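Matching sites in peptidoglycan-N-acetylmuramic acid deacetylase PdaA from Bacillus subtilis, a protein that deacetylates N-acetylmuramic acid residues in peptidoglycan, leading to muramic delta-lactam in the spore cortex, and is required for germination (PDB 1W1B (chain A, 2.10 Å), residues I62-D67 and Y238-I243), and in its relative peptidoglycan N-acetylglucosamine deacetylase from Agathobacter rectalis (PDB 5JMU (chain B, 1.54 Å), residues I22-D27 and Y208-L213). Both blocks share one frame: the second was fitted to the first on N, CA, C and O of the twelve residues, RMSD 0.53 Å. Numbering follows each deposited sequence.

Structure 1 (1W1B); sequences IYLTFD and YTFKSI.
The carbonyl O of Ile62 is gripped twice: Lys241 N donates to Ile62 O at 2.9 Å, and Phe240 CA sends its C-H to the same oxygen. Ile62 N in turn donates to Thr239 O, so short strand 239-241 pairs in parallel with strand 61-68 of the NodB domain, the strand that carries Asp67, the probable catalytic base. Past the pairing, water 1 bridges Leu64 N and Lys241 O. On one face, Ile62 CD1 lies 3.8 Å from Tyr238 CG, while Ile62 CG2 and Leu64 CG meet the Phe240 ring, which helix 222-235 covers. On the other, Lys241 CB lies 4.0 Å from Tyr63 CE1; with Lys241 CG anti to the carbonyl carbon (chi1 -62°), the extended chain carries NZ on to salt bridges with Glu249 and Glu59. Ser242 O sits at the Tyr63 ring edge, 3.5 Å from CD1. Ile243, first in helix 243-251, sets CD1 3.9 Å from Thr65 CG2, and 4.3 Å from Tyr63 CB.

Structure 2 (5JMU); sequences IYLTFD and YTFLPL.
Two donors reach Ile22 O: Leu211 N, a hydrogen bond of 2.9 Å, and the C-H of Phe210 CA. Ile22 N donates a hydrogen bond to Thr209 O, completing the parallel pairing. Beyond it water 2 joins Leu24 N to Leu211 O, and water 3 donates both to that oxygen and to Leu24 O. On one face, Ile22 CD1 lies 3.7 Å from Tyr208 CG, and Ile22 CG2 and Leu24 CG meet the Phe210 ring, which Gln204 of helix 196-205 also touches. On the other, Leu211 CB is 3.8 Å from Tyr23 CE1; with Leu211 CG anti to the carbonyl carbon (chi1 -66°), the side chain ends in two methyl branches. Pro212 O sits at the Tyr23 ring edge, 3.5 Å from CE1. Leu213 divides its tip: CD1 reaches Thr25 CG2 at 4.0 Å, while CD2 rests against the Tyr23 ring, 3.7 Å from Tyr23 CG. The Leu213 backbone is extended here (psi 140°), with N and O held by the hydroxyls of Thr49 and Thr72.

Structure 1 against structure 2
Both structures pair the strands alike: Ile62(A) N to Thr239(A) O and Lys241(A) N to Ile62(A) O recur as Ile22(B) N to Thr209(B) O and Leu211(B) N to Ile22(B) O. Leu64(A), Phe240(A) and their counterparts keep their place, as does the bridging water. The first exchange is Lys241(A) against Leu211(B). CB atoms coincide and both stay beside the tyrosine ring, but CE and NZ of the lysine have no counterpart, so the salt bridges of Lys241(A) with Glu249(A) and Glu59(A) cannot form from the leucine. Next, Ser242(A) stands against Pro212(B), the proline CG lying 1.1 Å apart from the serine OG. The backbone turns differently at the last position, though the comparable CA atoms coincide: psi is -33° at Ile243(A) against 140° at Leu213(B), and their carbonyl O atoms stand 2.2 Å apart. CB atoms of Ile243(A) and Leu213(B) stand 1.3 Å apart after superposition, yet their CD1 atoms fall near each other, each against its threonine CG2. Both side chains touch their tyrosine, but CG1 and CG2 of Ile243(A) and CD2 of Leu213(B) have no matching atom. Three conserved side chains shift within their rotamers and keep the contacts described: the OH atoms of Tyr63(A) and Tyr23(B) are 1.5 Å apart after superposition, those of Tyr238(A) and Tyr208(B) 1.7 Å, and CD1 of Ile62(A) and Ile22(B) 1.4 Å.

Structure 1 (1W1B)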
loop_
_atom_site.group_PDB
_atom_site.type_symbol
_atom_site.label_atom_id
_atom_site.label_comp_id
_atom_site.label_asym_id
_atom_site.label_seq_id
_atom_site.Cartn_x
_atom_site.Cartn_y
_atom_site.Cartn_z
ATOM N N ILE A 62 2.812 -4.914 -12.167
ATOM C CA ILE A 62 2.449 -5.088 -10.774
ATOM C C ILE A 62 3.042 -3.909 -10.008
ATOM O O ILE A 62 4.129 -3.403 -10.342
ATOM C CB ILE A 62 3.002 -6.418 -10.221
ATOM C CG1 ILE A 62 2.217 -7.588 -10.841
ATOM C CG2 ILE A 62 2.908 -6.436 -8.695
ATOM C CD1 ILE A 62 2.754 -8.955 -10.470
ATOM N N TYR A 63 2.302 -3.448 -9.009
ATOM C CA TYR A 63 2.735 -2.324 -8.190
ATOM C C TYR A 63 2.755 -2.818 -6.752
ATOM O O TYR A 63 1.712 -3.185 -6.220
ATOM C CB TYR A 63 1.738 -1.167 -8.302
ATOM C CG TYR A 63 1.288 -0.868 -9.716
ATOM C CD1 TYR A 63 1.914 0.124 -10.481
ATOM C CD2 TYR A 63 0.233 -1.577 -10.293
ATOM C CE1 TYR A 63 1.494 0.397 -11.784
ATOM C CE2 TYR A 63 -0.196 -1.313 -11.585
ATOM C CZ TYR A 63 0.434 -0.325 -12.328
ATOM O OH TYR A 63 -0.018 -0.038 -13.603
ATOM N N LEU A 64 3.932 -2.843 -6.137
ATOM C CA LEU A 64 4.070 -3.282 -4.744
ATOM C C LEU A 64 3.864 -2.150 -3.726
ATOM O O LEU A 64 4.478 -1.078 -3.841
ATOM C CB LEU A 64 5.462 -3.870 -4.522
ATOM C CG LEU A 64 5.881 -4.979 -5.498
ATOM C CD1 LEU A 64 7.317 -5.387 -5.212
ATOM C CD2 LEU A 64 4.935 -6.180 -5.338
ATOM N N THR A 65 2.994 -2.378 -2.742
ATOM C CA THR A 65 2.779 -1.396 -1.685
ATOM C C THR A 65 2.898 -2.139 -0.364
ATOM O O THR A 65 2.701 -3.349 -0.314
ATOM C CB THR A 65 1.382 -0.711 -1.748
ATOM O OG1 THR A 65 0.356 -1.653 -1.398
ATOM C CG2 THR A 65 1.126 -0.142 -3.155
ATOM N N PHE A 66 3.230 -1.406 0.700
ATOM C CA PHE A 66 3.381 -1.987 2.021
ATOM C C PHE A 66 2.671 -1.165 3.094
ATOM O O PHE A 66 2.582 0.056 2.976
ATOM C CB PHE A 66 4.870 -2.071 2.378
ATOM C CG PHE A 66 5.703 -2.797 1.362
ATOM C CD1 PHE A 66 6.140 -2.151 0.207
ATOM C CD2 PHE A 66 6.059 -4.139 1.563
ATOM C CE1 PHE A 66 6.931 -2.824 -0.756
ATOM C CE2 PHE A 66 6.843 -4.818 0.615
ATOM C CZ PHE A 66 7.279 -4.153 -0.549
ATOM N N ASP A 67 2.153 -1.831 4.126
ATOM C CA ASP A 67 1.534 -1.122 5.247
ATOM C C ASP A 67 2.537 -1.353 6.367
ATOM O O ASP A 67 2.935 -2.498 6.635
ATOM C CB ASP A 67 0.162 -1.700 5.635
ATOM C CG ASP A 67 -0.966 -1.227 4.710
ATOM O OD1 ASP A 67 -0.686 -0.442 3.781
ATOM O OD2 ASP A 67 -2.136 -1.646 4.909
ATOM N N TYR A 238 6.288 -10.034 -16.094
ATOM C CA TYR A 238 5.744 -8.878 -15.371
ATOM C C TYR A 238 6.771 -7.775 -15.141
ATOM O O TYR A 238 7.934 -8.049 -14.852
ATOM C CB TYR A 238 5.215 -9.295 -13.986
ATOM C CG TYR A 238 3.851 -9.937 -13.992
ATOM C CD1 TYR A 238 2.690 -9.162 -13.986
ATOM C CD2 TYR A 238 3.720 -11.330 -14.004
ATOM C CE1 TYR A 238 1.427 -9.757 -13.991
ATOM C CE2 TYR A 238 2.467 -11.937 -14.007
ATOM C CZ TYR A 238 1.329 -11.147 -13.999
ATOM O OH TYR A 238 0.099 -11.762 -13.988
ATOM N N THR A 239 6.336 -6.529 -15.279
ATOM C CA THR A 239 7.200 -5.391 -14.985
ATOM C C THR A 239 6.597 -4.790 -13.700
ATOM O O THR A 239 5.364 -4.700 -13.575
ATOM C CB THR A 239 7.198 -4.331 -16.132
ATOM O OG1 THR A 239 8.097 -4.752 -17.167
ATOM C CG2 THR A 239 7.654 -2.961 -15.627
ATOM N N PHE A 240 7.469 -4.437 -12.748
ATOM C CA PHE A 240 7.063 -3.837 -11.479
ATOM C C PHE A 240 7.256 -2.321 -11.532
ATOM O O PHE A 240 8.354 -1.845 -11.779
ATOM C CB PHE A 240 7.890 -4.394 -10.313
ATOM C CG PHE A 240 7.641 -5.837 -10.029
ATOM C CD1 PHE A 240 8.266 -6.835 -10.786
ATOM C CD2 PHE A 240 6.750 -6.210 -9.032
ATOM C CE1 PHE A 240 8.000 -8.181 -10.554
ATOM C CE2 PHE A 240 6.475 -7.557 -8.790
ATOM C CZ PHE A 240 7.097 -8.545 -9.549
ATOM N N LYS A 241 6.180 -1.573 -11.309
ATOM C CA LYS A 241 6.239 -0.122 -11.320
ATOM C C LYS A 241 5.771 0.467 -9.982
ATOM O O LYS A 241 5.275 -0.251 -9.108
ATOM C CB LYS A 241 5.390 0.420 -12.471
ATOM C CG LYS A 241 5.897 -0.025 -13.830
ATOM C CD LYS A 241 5.060 0.564 -14.933
ATOM C CE LYS A 241 5.513 0.059 -16.310
ATOM N NZ LYS A 241 4.814 0.855 -17.365
ATOM N N SER A 242 5.921 1.779 -9.834
ATOM C CA SER A 242 5.532 2.445 -8.600
ATOM C C SER A 242 4.145 3.054 -8.696
ATOM O O SER A 242 3.546 3.115 -9.773
ATOM C CB SER A 242 6.541 3.549 -8.255
ATOM O OG SER A 242 6.360 4.669 -9.098
ATOM N N ILE A 243 3.633 3.512 -7.560
ATOM C CA ILE A 243 2.326 4.150 -7.533
ATOM C C ILE A 243 2.392 5.503 -8.286
ATOM O O ILE A 243 1.407 5.904 -8.931
ATOM C CB ILE A 243 1.852 4.305 -6.073
ATOM C CG1 ILE A 243 1.522 2.915 -5.502
ATOM C CG2 ILE A 243 0.652 5.250 -5.987
ATOM C CD1 ILE A 243 0.262 2.230 -6.099
HETATM O O HOH W 1 6.485 -1.822 -7.360
#

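Structure 2 (5JMU)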
loop_
_atom_site.group_PDB
_atom_site.type_symbol
_atom_site.label_atom_id
_atom_site.label_comp_id
_atom_site.label_asym_id
_atom_site.label_seq_id
_atom_site.Cartn_x
_atom_site.Cartn_y
_atom_site.Cartn_z
ATOM N N ILE B 22 2.803 -5.111 -12.016
ATOM C CA ILE B 22 2.670 -5.331 -10.560
ATOM C C ILE B 22 3.075 -4.072 -9.814
ATOM O O ILE B 22 4.221 -3.578 -9.957
ATOM C CB ILE B 22 3.533 -6.514 -10.076
ATOM C CG1 ILE B 22 3.155 -7.799 -10.842
ATOM C CG2 ILE B 22 3.328 -6.715 -8.550
ATOM C CD1 ILE B 22 4.130 -8.938 -10.630
ATOM N N TYR B 23 2.163 -3.588 -8.973
ATOM C CA TYR B 23 2.490 -2.508 -8.052
ATOM C C TYR B 23 2.674 -3.179 -6.704
ATOM O O TYR B 23 1.674 -3.550 -6.064
ATOM C CB TYR B 23 1.372 -1.464 -7.982
ATOM C CG TYR B 23 1.062 -0.738 -9.292
ATOM C CD1 TYR B 23 1.789 0.376 -9.700
ATOM C CD2 TYR B 23 -0.039 -1.129 -10.070
ATOM C CE1 TYR B 23 1.457 1.045 -10.881
ATOM C CE2 TYR B 23 -0.377 -0.461 -11.260
ATOM C CZ TYR B 23 0.371 0.626 -11.658
ATOM O OH TYR B 23 0.030 1.280 -12.827
ATOM N N LEU B 24 3.925 -3.343 -6.250
ATOM C CA LEU B 24 4.143 -3.821 -4.881
ATOM C C LEU B 24 3.869 -2.654 -3.936
ATOM O O LEU B 24 4.372 -1.523 -4.146
ATOM C CB LEU B 24 5.594 -4.309 -4.676
ATOM C CG LEU B 24 5.978 -5.569 -5.418
ATOM C CD1 LEU B 24 7.483 -5.840 -5.213
ATOM C CD2 LEU B 24 5.150 -6.717 -4.893
ATOM N N THR B 25 3.043 -2.886 -2.921
ATOM C CA THR B 25 2.758 -1.828 -1.947
ATOM C C THR B 25 2.922 -2.352 -0.546
ATOM O O THR B 25 2.682 -3.529 -0.262
ATOM C CB THR B 25 1.338 -1.230 -2.106
ATOM O OG1 THR B 25 0.320 -2.139 -1.608
ATOM C CG2 THR B 25 1.067 -0.929 -3.585
ATOM N N PHE B 26 3.302 -1.460 0.362
ATOM C CA PHE B 26 3.643 -1.839 1.740
ATOM C C PHE B 26 2.963 -0.899 2.731
ATOM O O PHE B 26 3.223 0.333 2.698
ATOM C CB PHE B 26 5.176 -1.795 1.926
ATOM C CG PHE B 26 5.896 -2.761 1.001
ATOM C CD1 PHE B 26 6.024 -4.112 1.363
ATOM C CD2 PHE B 26 6.389 -2.328 -0.229
ATOM C CE1 PHE B 26 6.630 -5.052 0.498
ATOM C CE2 PHE B 26 7.008 -3.238 -1.114
ATOM C CZ PHE B 26 7.119 -4.608 -0.745
ATOM N N ASP B 27 2.192 -1.488 3.652
ATOM C CA ASP B 27 1.466 -0.718 4.679
ATOM C C ASP B 27 2.125 -0.820 6.002
ATOM O O ASP B 27 2.787 -1.825 6.308
ATOM C CB ASP B 27 0.031 -1.250 4.933
ATOM C CG ASP B 27 -0.974 -0.817 3.885
ATOM O OD1 ASP B 27 -0.591 -0.266 2.841
ATOM O OD2 ASP B 27 -2.160 -1.129 4.151
ATOM N N TYR B 208 6.536 -9.870 -16.162
ATOM C CA TYR B 208 5.883 -8.793 -15.406
ATOM C C TYR B 208 6.815 -7.595 -15.209
ATOM O O TYR B 208 8.055 -7.762 -15.099
ATOM C CB TYR B 208 5.408 -9.286 -14.023
ATOM C CG TYR B 208 4.264 -10.246 -14.122
ATOM C CD1 TYR B 208 4.486 -11.601 -14.395
ATOM C CD2 TYR B 208 2.966 -9.791 -14.032
ATOM C CE1 TYR B 208 3.441 -12.484 -14.516
ATOM C CE2 TYR B 208 1.881 -10.681 -14.160
ATOM C CZ TYR B 208 2.150 -12.023 -14.403
ATOM O OH TYR B 208 1.138 -12.934 -14.523
ATOM N N THR B 209 6.202 -6.411 -15.129
ATOM C CA THR B 209 6.922 -5.147 -14.864
ATOM C C THR B 209 6.449 -4.604 -13.526
ATOM O O THR B 209 5.241 -4.440 -13.330
ATOM C CB THR B 209 6.653 -4.099 -15.956
ATOM O OG1 THR B 209 7.157 -4.633 -17.192
ATOM C CG2 THR B 209 7.415 -2.812 -15.614
ATOM N N PHE B 210 7.391 -4.336 -12.619
ATOM C CA PHE B 210 7.109 -3.717 -11.322
ATOM C C PHE B 210 7.171 -2.228 -11.421
ATOM O O PHE B 210 8.172 -1.665 -11.899
ATOM C CB PHE B 210 8.107 -4.208 -10.281
ATOM C CG PHE B 210 7.924 -5.662 -9.934
ATOM C CD1 PHE B 210 8.573 -6.645 -10.695
ATOM C CD2 PHE B 210 7.139 -6.044 -8.866
ATOM C CE1 PHE B 210 8.393 -8.016 -10.417
ATOM C CE2 PHE B 210 6.976 -7.368 -8.551
ATOM C CZ PHE B 210 7.599 -8.384 -9.341
ATOM N N LEU B 211 6.091 -1.567 -10.982
ATOM C CA LEU B 211 6.018 -0.121 -11.045
ATOM C C LEU B 211 5.615 0.461 -9.695
ATOM O O LEU B 211 4.942 -0.212 -8.903
ATOM C CB LEU B 211 4.995 0.282 -12.090
ATOM C CG LEU B 211 5.253 -0.040 -13.552
ATOM C CD1 LEU B 211 4.035 0.361 -14.401
ATOM C CD2 LEU B 211 6.501 0.697 -13.974
ATOM N N PRO B 212 5.953 1.720 -9.428
ATOM C CA PRO B 212 5.384 2.489 -8.302
ATOM C C PRO B 212 4.062 3.151 -8.717
ATOM O O PRO B 212 3.838 3.415 -9.910
ATOM C CB PRO B 212 6.434 3.558 -8.019
ATOM C CG PRO B 212 6.974 3.893 -9.473
ATOM C CD PRO B 212 6.876 2.537 -10.258
ATOM N N LEU B 213 3.180 3.398 -7.744
ATOM C CA LEU B 213 1.933 4.098 -8.054
ATOM C C LEU B 213 2.249 5.552 -8.235
ATOM O O LEU B 213 3.026 6.141 -7.458
ATOM C CB LEU B 213 0.897 3.909 -6.922
ATOM C CG LEU B 213 0.260 2.506 -6.873
ATOM C CD1 LEU B 213 -0.418 2.310 -5.510
ATOM C CD2 LEU B 213 -0.708 2.291 -8.026
HETATM O O HOH W 2 6.357 -2.427 -7.611
HETATM O O HOH W 3 3.917 0.119 -6.294
#